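Local coordinates for Lys-gingipain W83 (Porphyromonas gingivalis, PDB 3KM5), which cleaves proteins after lysine as a cysteine protease and carries cleaved adhesin domains, such as this K2 domain, that are haemolytic in isolation, at residues V52-D66 with R159-D172. Numbering follows the deposited sequence.
Sequences VVSSFSWNGMALNPD and RHYNCSDLNYILLD. With CA (calcium ion), chain D.
R159 grips D66 side-on: NE donates an almost straight bond to OD1 of D66 (2.7 Å), while NH2 reaches OD2 from above the carboxylate plane. The arginine chain is extended from CG to NE, and Y161 lays CD1 over one face of the guanidinium. H160, on strand 155-161, sends its ring toward the other sheet, where it is clasped between CG2 of I169 on one face and CG of P65 on the other, the latter 3.8 Å from the ring centroid. The trans chi1 of H160 (-180°) carries the imidazole to S55, whose OG lies in the ring plane 2.7 Å from ND1 of H160; NE2 bonds to D93, so that bonds at both ring nitrogens fix its rotation, and S55 OG is also bonded to N67. Beyond Y161 a water donates to the carbonyls of both P65 and C163, while CD of P65 lies 3.5 Å from C163 O. S164 OG lies 2.9 Å from L63 O, and D165 N donates to S57 O, which L63 N reaches from the opposite face. D165 also rests its carboxylate, salt-bridged to R126, against CB of A62 and CD1 of W58. L166 N bonds to S57 OG, itself tied to D93, and the carbonyl of N167 then accepts from both S57 N and W58 N. Y168, opposite F56, starts the antiparallel ladder and places CB over the F56 ring in a CH-pi contact, 4.1 Å from its centroid. I169 and L171 each exchange two backbone bonds, with S55 and V53 respectively, while CD2 of L170 packs on CB of S54. D172 chelates calcium through both oxygens, joined by T8, E10, G48 and N51. Each segment crosses between the two sheets of this domain's beta jelly roll.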
ATOM      1  N   VAL A  52      -2.574   2.484  -8.860  1.00  9.15           N
ATOM      2  CA  VAL A  52      -1.924   1.900  -7.657  1.00  9.33           C
ATOM      3  C   VAL A  52      -2.905   1.928  -6.498  1.00  7.33           C
ATOM      4  O   VAL A  52      -3.993   2.458  -6.628  1.00  8.44           O
ATOM      5  CB  VAL A  52      -0.670   2.727  -7.270  1.00  8.68           C
ATOM      6  CG1 VAL A  52       0.292   2.818  -8.488  1.00  8.77           C
ATOM      7  CG2 VAL A  52      -1.107   4.106  -6.774  1.00  8.67           C
ATOM      8  N   VAL A  53      -2.505   1.395  -5.342  1.00  7.90           N
ATOM      9  CA  VAL A  53      -3.204   1.697  -4.083  1.00  6.81           C
ATOM     10  C   VAL A  53      -2.243   2.522  -3.187  1.00  7.58           C
ATOM     11  O   VAL A  53      -1.013   2.360  -3.285  1.00  8.81           O
ATOM     12  CB  VAL A  53      -3.730   0.419  -3.407  1.00  8.84           C
ATOM     13  CG1 VAL A  53      -2.584  -0.400  -2.771  1.00  7.73           C
ATOM     14  CG2 VAL A  53      -4.877   0.716  -2.410  1.00  9.04           C
ATOM     15  N   SER A  54      -2.793   3.376  -2.322  1.00  9.45           N
ATOM     16  CA  SER A  54      -1.981   4.382  -1.608  1.00  8.12           C
ATOM     17  C   SER A  54      -2.488   4.526  -0.196  1.00  8.79           C
ATOM     18  O   SER A  54      -3.670   4.353   0.071  1.00  9.62           O
ATOM     19  CB  SER A  54      -2.123   5.742  -2.306  1.00  9.97           C
ATOM     20  OG  SER A  54      -3.443   6.259  -2.145  1.00 11.07           O
ATOM     21  N   SER A  55      -1.565   4.889   0.691  1.00  7.90           N
ATOM     22  CA  SER A  55      -1.880   5.314   2.046  1.00  8.58           C
ATOM     23  C   SER A  55      -0.868   6.416   2.445  1.00  8.16           C
ATOM     24  O   SER A  55       0.309   6.339   2.147  1.00  8.28           O
ATOM     25  CB  SER A  55      -1.825   4.118   3.008  1.00  7.68           C
ATOM     26  OG  SER A  55      -2.082   4.544   4.358  1.00  8.76           O
ATOM     27  N   PHE A  56      -1.372   7.453   3.064  1.00  8.53           N
ATOM     28  CA  PHE A  56      -0.586   8.654   3.353  1.00  8.94           C
ATOM     29  C   PHE A  56      -0.227   8.819   4.845  1.00  9.96           C
ATOM     30  O   PHE A  56      -1.043   8.574   5.751  1.00 10.76           O
ATOM     31  CB  PHE A  56      -1.346   9.899   2.851  1.00 11.01           C
ATOM     32  CG  PHE A  56      -1.426   9.957   1.365  1.00  9.45           C
ATOM     33  CD1 PHE A  56      -0.513  10.686   0.636  1.00 11.12           C
ATOM     34  CD2 PHE A  56      -2.362   9.216   0.671  1.00 10.93           C
ATOM     35  CE1 PHE A  56      -0.574  10.733  -0.724  1.00 10.89           C
ATOM     36  CE2 PHE A  56      -2.440   9.247  -0.696  1.00 14.12           C
ATOM     37  CZ  PHE A  56      -1.525   9.995  -1.414  1.00 12.03           C
ATOM     38  N   SER A  57       0.994   9.286   5.124  1.00 10.31           N
ATOM     39  CA  SER A  57       1.327   9.836   6.445  1.00 11.63           C
ATOM     40  C   SER A  57       1.441  11.361   6.373  1.00 13.88           C
ATOM     41  O   SER A  57       1.664  11.982   7.427  1.00 13.04           O
ATOM     42  CB  SER A  57       2.585   9.221   7.013  1.00 10.85           C
ATOM     43  OG  SER A  57       3.718   9.538   6.257  1.00  9.56           O
ATOM     44  N   TRP A  58       1.330  11.943   5.177  1.00 11.34           N
ATOM     45  CA  TRP A  58       1.116  13.398   4.973  1.00 12.89           C
ATOM     46  C   TRP A  58       0.256  13.538   3.740  1.00 16.45           C
ATOM     47  O   TRP A  58       0.628  13.047   2.667  1.00 15.26           O
ATOM     48  CB  TRP A  58       2.420  14.180   4.746  1.00 14.54           C
ATOM     49  CG  TRP A  58       2.173  15.678   4.649  1.00 17.04           C
ATOM     50  CD1 TRP A  58       2.171  16.582   5.691  1.00 19.71           C
ATOM     51  CD2 TRP A  58       1.829  16.418   3.478  1.00 13.97           C
ATOM     52  NE1 TRP A  58       1.875  17.841   5.218  1.00 21.02           N
ATOM     53  CE2 TRP A  58       1.655  17.772   3.870  1.00 21.81           C
ATOM     54  CE3 TRP A  58       1.662  16.082   2.131  1.00 20.61           C
ATOM     55  CZ2 TRP A  58       1.321  18.780   2.959  1.00 22.67           C
ATOM     56  CZ3 TRP A  58       1.335  17.081   1.226  1.00 26.15           C
ATOM     57  CH2 TRP A  58       1.161  18.416   1.644  1.00 16.91           C
ATOM     58  N   ASN A  59      -0.845  14.280   3.843  1.00 18.16           N
ATOM     59  CA  ASN A  59      -1.713  14.535   2.687  1.00 20.15           C
ATOM     60  C   ASN A  59      -2.439  15.855   2.939  1.00 19.47           C
ATOM     61  O   ASN A  59      -3.566  15.873   3.414  1.00 20.12           O
ATOM     62  CB  ASN A  59      -2.701  13.376   2.475  1.00 17.70           C
ATOM     63  CG  ASN A  59      -3.622  13.584   1.287  1.00 21.36           C
ATOM     64  OD1 ASN A  59      -3.322  14.353   0.379  1.00 22.58           O
ATOM     65  ND2 ASN A  59      -4.732  12.869   1.274  1.00 23.06           N
ATOM     66  N   GLY A  60      -1.751  16.954   2.651  1.00 22.74           N
ATOM     67  CA  GLY A  60      -2.244  18.291   2.990  1.00 26.08           C
ATOM     68  C   GLY A  60      -2.038  18.638   4.459  1.00 26.33           C
ATOM     69  O   GLY A  60      -2.084  19.807   4.834  1.00 30.15           O
ATOM     70  N   MET A  61      -1.814  17.600   5.266  1.00 23.04           N
ATOM     71  CA  MET A  61      -1.541  17.732   6.692  0.50 20.29           C
ATOM     72  C   MET A  61      -0.876  16.445   7.176  1.00 20.38           C
ATOM     73  O   MET A  61      -0.948  15.407   6.518  1.00 18.90           O
ATOM     74  CB  MET A  61      -2.815  18.034   7.499  0.50 20.22           C
ATOM     75  CG  MET A  61      -3.846  16.899   7.614  0.50 21.03           C
ATOM     76  SD  MET A  61      -5.077  17.226   8.907  0.50 21.71           S
ATOM     77  CE  MET A  61      -5.969  15.680   9.031  0.50 17.90           C
ATOM     78  N   ALA A  62      -0.166  16.535   8.295  1.00 18.33           N
ATOM     79  CA  ALA A  62       0.516  15.394   8.907  1.00 18.88           C
ATOM     80  C   ALA A  62      -0.492  14.407   9.491  1.00 15.78           C
ATOM     81  O   ALA A  62      -1.496  14.829  10.059  1.00 19.84           O
ATOM     82  CB  ALA A  62       1.449  15.873  10.000  1.00 20.19           C
ATOM     83  N   LEU A  63      -0.198  13.113   9.354  1.00 16.04           N
ATOM     84  CA  LEU A  63      -1.069  12.008   9.801  1.00 13.21           C
ATOM     85  C   LEU A  63      -0.269  10.978  10.582  1.00 11.33           C
ATOM     86  O   LEU A  63       0.959  10.904  10.424  1.00 15.30           O
ATOM     87  CB  LEU A  63      -1.720  11.319   8.599  1.00 14.89           C
ATOM     88  CG  LEU A  63      -2.498  12.231   7.672  1.00 11.83           C
ATOM     89  CD1 LEU A  63      -2.906  11.556   6.347  1.00 14.76           C
ATOM     90  CD2 LEU A  63      -3.710  12.821   8.384  1.00 16.23           C
ATOM     91  N   ASN A  64      -0.983  10.186  11.377  1.00 12.23           N
ATOM     92  CA  ASN A  64      -0.488   9.097  12.200  1.00 11.64           C
ATOM     93  C   ASN A  64      -1.276   7.819  11.840  1.00 12.30           C
ATOM     94  O   ASN A  64      -2.186   7.381  12.565  1.00 14.44           O
ATOM     95  CB  ASN A  64      -0.657   9.419  13.688  1.00 15.01           C
ATOM     96  CG  ASN A  64       0.392  10.381  14.203  1.00 21.10           C
ATOM     97  OD1 ASN A  64       0.413  11.564  13.835  1.00 24.93           O
ATOM     98  ND2 ASN A  64       1.273   9.873  15.077  1.00 19.18           N
ATOM     99  N   PRO A  65      -0.976   7.262  10.656  1.00 11.91           N
ATOM    100  CA  PRO A  65      -1.832   6.178  10.194  1.00 10.22           C
ATOM    101  C   PRO A  65      -1.729   4.860  10.948  1.00  9.40           C
ATOM    102  O   PRO A  65      -0.704   4.531  11.545  1.00 10.74           O
ATOM    103  CB  PRO A  65      -1.333   5.947   8.757  1.00 10.31           C
ATOM    104  CG  PRO A  65       0.096   6.413   8.790  1.00 12.42           C
ATOM    105  CD  PRO A  65       0.018   7.625   9.634  1.00 11.03           C
ATOM    106  N   ASP A  66      -2.818   4.123  10.913  1.00  8.63           N
ATOM    107  CA  ASP A  66      -2.846   2.691  11.201  1.00  9.02           C
ATOM    108  C   ASP A  66      -3.918   2.087  10.301  1.00 10.92           C
ATOM    109  O   ASP A  66      -5.061   1.851  10.716  1.00  9.32           O
ATOM    110  CB  ASP A  66      -3.064   2.411  12.693  1.00 10.59           C
ATOM    111  CG  ASP A  66      -2.908   0.925  13.034  1.00 13.12           C
ATOM    112  OD1 ASP A  66      -2.574   0.147  12.131  1.00 10.96           O
ATOM    113  OD2 ASP A  66      -3.207   0.502  14.179  1.00 16.20           O
ATOM    114  N   ARG A 159      -0.326  -3.136   6.198  1.00  9.44           N
ATOM    115  CA  ARG A 159      -0.655  -2.238   7.296  1.00  8.72           C
ATOM    116  C   ARG A 159       0.336  -1.096   7.286  1.00  7.95           C
ATOM    117  O   ARG A 159       1.521  -1.315   7.501  1.00  7.71           O
ATOM    118  CB  ARG A 159      -0.618  -2.983   8.628  1.00  9.58           C
ATOM    119  CG  ARG A 159      -1.072  -2.136   9.811  1.00 10.71           C
ATOM    120  CD  ARG A 159      -0.827  -2.910  11.074  1.00  9.61           C
ATOM    121  NE  ARG A 159      -1.157  -2.177  12.286  1.00  9.77           N
ATOM    122  CZ  ARG A 159      -0.903  -2.597  13.522  1.00 11.69           C
ATOM    123  NH1 ARG A 159      -0.283  -3.765  13.729  1.00 13.50           N
ATOM    124  NH2 ARG A 159      -1.262  -1.843  14.545  1.00 13.11           N
ATOM    125  N   HIS A 160      -0.132   0.115   7.010  1.00  7.82           N
ATOM    126  CA  HIS A 160       0.692   1.315   7.063  1.00  7.50           C
ATOM    127  C   HIS A 160       0.514   1.883   8.462  1.00  8.77           C
ATOM    128  O   HIS A 160      -0.590   2.305   8.846  1.00  8.33           O
ATOM    129  CB  HIS A 160       0.224   2.309   5.967  1.00  8.78           C
ATOM    130  CG  HIS A 160       0.987   3.599   5.888  1.00  8.28           C
ATOM    131  ND1 HIS A 160       0.409   4.742   5.377  1.00  9.25           N
ATOM    132  CD2 HIS A 160       2.279   3.923   6.183  1.00  7.81           C
ATOM    133  CE1 HIS A 160       1.319   5.695   5.306  1.00  8.83           C
ATOM    134  NE2 HIS A 160       2.453   5.233   5.810  1.00  7.30           N
ATOM    135  N   TYR A 161       1.586   1.886   9.243  1.00  9.76           N
ATOM    136  CA  TYR A 161       1.471   2.239  10.644  1.00 11.61           C
ATOM    137  C   TYR A 161       2.819   2.554  11.218  1.00  8.03           C
ATOM    138  O   TYR A 161       3.826   2.393  10.556  1.00 10.50           O
ATOM    139  CB  TYR A 161       0.787   1.107  11.426  1.00  9.62           C
ATOM    140  CG  TYR A 161       1.660  -0.023  11.925  1.00 10.62           C
ATOM    141  CD1 TYR A 161       1.689  -0.326  13.276  1.00  9.69           C
ATOM    142  CD2 TYR A 161       2.428  -0.798  11.068  1.00  8.33           C
ATOM    143  CE1 TYR A 161       2.475  -1.326  13.757  1.00 13.51           C
ATOM    144  CE2 TYR A 161       3.187  -1.810  11.546  1.00  9.06           C
ATOM    145  CZ  TYR A 161       3.222  -2.074  12.895  1.00 13.15           C
ATOM    146  OH  TYR A 161       3.994  -3.110  13.418  1.00 13.28           O
ATOM    147  N   ASN A 162       2.826   3.014  12.471  1.00 10.58           N
ATOM    148  CA  ASN A 162       4.092   3.240  13.189  1.00  9.15           C
ATOM    149  C   ASN A 162       4.982   4.267  12.484  1.00 12.42           C
ATOM    150  O   ASN A 162       6.204   4.111  12.452  1.00 13.22           O
ATOM    151  CB  ASN A 162       4.860   1.919  13.428  1.00 10.99           C
ATOM    152  CG  ASN A 162       4.517   1.257  14.725  1.00 11.87           C
ATOM    153  OD1 ASN A 162       3.515   1.583  15.382  1.00 16.83           O
ATOM    154  ND2 ASN A 162       5.356   0.304  15.120  1.00 15.87           N
ATOM    155  N   CYS A 163       4.371   5.329  11.948  1.00  9.67           N
ATOM    156  CA  CYS A 163       5.092   6.406  11.258  1.00 10.95           C
ATOM    157  C   CYS A 163       4.179   7.633  11.212  1.00 11.34           C
ATOM    158  O   CYS A 163       2.974   7.540  11.411  1.00 11.58           O
ATOM    159  CB  CYS A 163       5.549   6.018   9.844  1.00  8.89           C
ATOM    160  SG  CYS A 163       4.210   5.613   8.703  1.00 11.39           S
ATOM    161  N   SER A 164       4.778   8.785  10.975  1.00 13.59           N
ATOM    162  CA  SER A 164       4.015  10.035  10.904  0.50 14.80           C
ATOM    163  C   SER A 164       4.749  11.083  10.076  1.00 14.06           C
ATOM    164  O   SER A 164       5.978  11.213  10.175  1.00 16.57           O
ATOM    165  CB  SER A 164       3.748  10.580  12.314  0.50 14.77           C
ATOM    166  OG  SER A 164       3.059  11.829  12.277  0.50 16.12           O
ATOM    167  N   ASP A 165       3.991  11.834   9.278  1.00 14.52           N
ATOM    168  CA  ASP A 165       4.497  13.055   8.633  1.00 14.10           C
ATOM    169  C   ASP A 165       5.689  12.774   7.730  1.00 16.03           C
ATOM    170  O   ASP A 165       6.674  13.520   7.700  1.00 18.75           O
ATOM    171  CB  ASP A 165       4.861  14.097   9.714  1.00 16.63           C
ATOM    172  CG  ASP A 165       4.883  15.527   9.196  1.00 18.37           C
ATOM    173  OD1 ASP A 165       4.293  15.834   8.142  1.00 22.50           O
ATOM    174  OD2 ASP A 165       5.479  16.369   9.895  1.00 25.11           O
ATOM    175  N   LEU A 166       5.608  11.684   6.968  1.00 16.52           N
ATOM    176  CA  LEU A 166       6.580  11.433   5.900  1.00 13.47           C
ATOM    177  C   LEU A 166       5.831  11.802   4.617  1.00 11.89           C
ATOM    178  O   LEU A 166       5.570  12.991   4.371  1.00 12.65           O
ATOM    179  CB  LEU A 166       7.158  10.001   5.968  1.00 12.94           C
ATOM    180  CG  LEU A 166       8.311   9.698   6.975  1.00 20.86           C
ATOM    181  CD1 LEU A 166       9.514  10.613   6.727  1.00 20.71           C
ATOM    182  CD2 LEU A 166       7.927   9.798   8.421  1.00 28.74           C
ATOM    183  N   ASN A 167       5.400  10.825   3.808  1.00  9.15           N
ATOM    184  CA  ASN A 167       4.469  11.181   2.724  1.00 10.34           C
ATOM    185  C   ASN A 167       3.465  10.075   2.405  1.00  9.95           C
ATOM    186  O   ASN A 167       2.313  10.190   2.802  1.00  9.91           O
ATOM    187  CB  ASN A 167       5.225  11.733   1.500  1.00 11.64           C
ATOM    188  CG  ASN A 167       4.360  12.535   0.513  1.00  9.12           C
ATOM    189  OD1 ASN A 167       4.884  13.016  -0.515  1.00 11.08           O
ATOM    190  ND2 ASN A 167       3.064  12.704   0.798  1.00 11.16           N
ATOM    191  N   TYR A 168       3.902   9.040   1.699  1.00 10.53           N
ATOM    192  CA  TYR A 168       2.964   7.994   1.245  1.00 10.43           C
ATOM    193  C   TYR A 168       3.736   6.700   1.104  1.00  9.91           C
ATOM    194  O   TYR A 168       4.980   6.663   1.003  1.00  9.74           O
ATOM    195  CB  TYR A 168       2.269   8.332  -0.101  1.00 10.85           C
ATOM    196  CG  TYR A 168       3.222   8.628  -1.212  1.00  9.75           C
ATOM    197  CD1 TYR A 168       3.894   7.607  -1.834  1.00  7.10           C
ATOM    198  CD2 TYR A 168       3.506   9.935  -1.615  1.00  8.99           C
ATOM    199  CE1 TYR A 168       4.775   7.818  -2.813  1.00  8.94           C
ATOM    200  CE2 TYR A 168       4.407  10.170  -2.639  1.00 10.14           C
ATOM    201  CZ  TYR A 168       5.058   9.106  -3.235  1.00 10.23           C
ATOM    202  OH  TYR A 168       5.996   9.283  -4.227  1.00 10.57           O
ATOM    203  N   ILE A 169       2.957   5.609   1.128  1.00  9.34           N
ATOM    204  CA  ILE A 169       3.375   4.334   0.537  1.00  9.22           C
ATOM    205  C   ILE A 169       2.380   3.943  -0.545  1.00  8.09           C
ATOM    206  O   ILE A 169       1.158   4.028  -0.362  1.00  9.15           O
ATOM    207  CB  ILE A 169       3.561   3.252   1.587  1.00  8.69           C
ATOM    208  CG1 ILE A 169       4.015   1.954   0.937  1.00 12.54           C
ATOM    209  CG2 ILE A 169       2.320   3.003   2.437  1.00  9.61           C
ATOM    210  CD1 ILE A 169       4.685   0.984   1.876  1.00 17.11           C
ATOM    211  N   LEU A 170       2.908   3.568  -1.713  1.00  7.51           N
ATOM    212  CA  LEU A 170       2.086   3.031  -2.796  1.00  7.32           C
ATOM    213  C   LEU A 170       2.388   1.537  -2.950  1.00  8.09           C
ATOM    214  O   LEU A 170       3.558   1.140  -2.778  1.00  8.66           O
ATOM    215  CB  LEU A 170       2.430   3.702  -4.119  1.00  9.56           C
ATOM    216  CG  LEU A 170       2.501   5.218  -4.098  1.00  6.87           C
ATOM    217  CD1 LEU A 170       2.904   5.776  -5.476  1.00 11.45           C
ATOM    218  CD2 LEU A 170       1.190   5.806  -3.629  1.00 10.79           C
ATOM    219  N   LEU A 171       1.396   0.741  -3.383  1.00  8.39           N
ATOM    220  CA  LEU A 171       1.599  -0.660  -3.731  1.00  6.00           C
ATOM    221  C   LEU A 171       1.031  -0.907  -5.099  1.00  7.70           C
ATOM    222  O   LEU A 171       0.050  -0.288  -5.483  1.00  8.49           O
ATOM    223  CB  LEU A 171       0.937  -1.643  -2.749  1.00  6.69           C
ATOM    224  CG  LEU A 171       1.273  -1.439  -1.290  1.00  8.60           C
ATOM    225  CD1 LEU A 171       0.345  -2.240  -0.382  1.00 10.18           C
ATOM    226  CD2 LEU A 171       2.711  -1.855  -1.017  1.00 11.27           C
ATOM    227  N   ASP A 172       1.649  -1.830  -5.820  1.00  8.24           N
ATOM    228  CA  ASP A 172       1.100  -2.254  -7.117  1.00  6.81           C
ATOM    229  C   ASP A 172       1.597  -3.665  -7.422  1.00  8.66           C
ATOM    230  O   ASP A 172       2.559  -4.139  -6.861  1.00  8.42           O
ATOM    231  CB  ASP A 172       1.532  -1.236  -8.170  1.00  9.62           C
ATOM    232  CG  ASP A 172       0.670  -1.257  -9.440  1.00  7.65           C
ATOM    233  OD1 ASP A 172      -0.353  -1.961  -9.464  1.00  8.39           O
ATOM    234  OD2 ASP A 172       1.009  -0.477 -10.358  1.00 10.27           O
TER
HETATM  235 CA    CA D2012      -1.256  -0.983 -11.559  1.00  9.22          CA
HETATM  236  O   HOH W   1       1.605  13.974  12.536  1.00 23.37           O
HETATM  237  O   HOH W   2       3.153  12.304  15.550  1.00 25.36           O
HETATM  238  O   HOH W   3       1.258   5.930  12.825  1.00 16.48           O
HETATM  239  O   HOH W   4       0.398   3.380  14.392  1.00 21.10           O
HETATM  240  O   HOH W   5      -0.412  -2.934 -12.587  1.00 11.33           O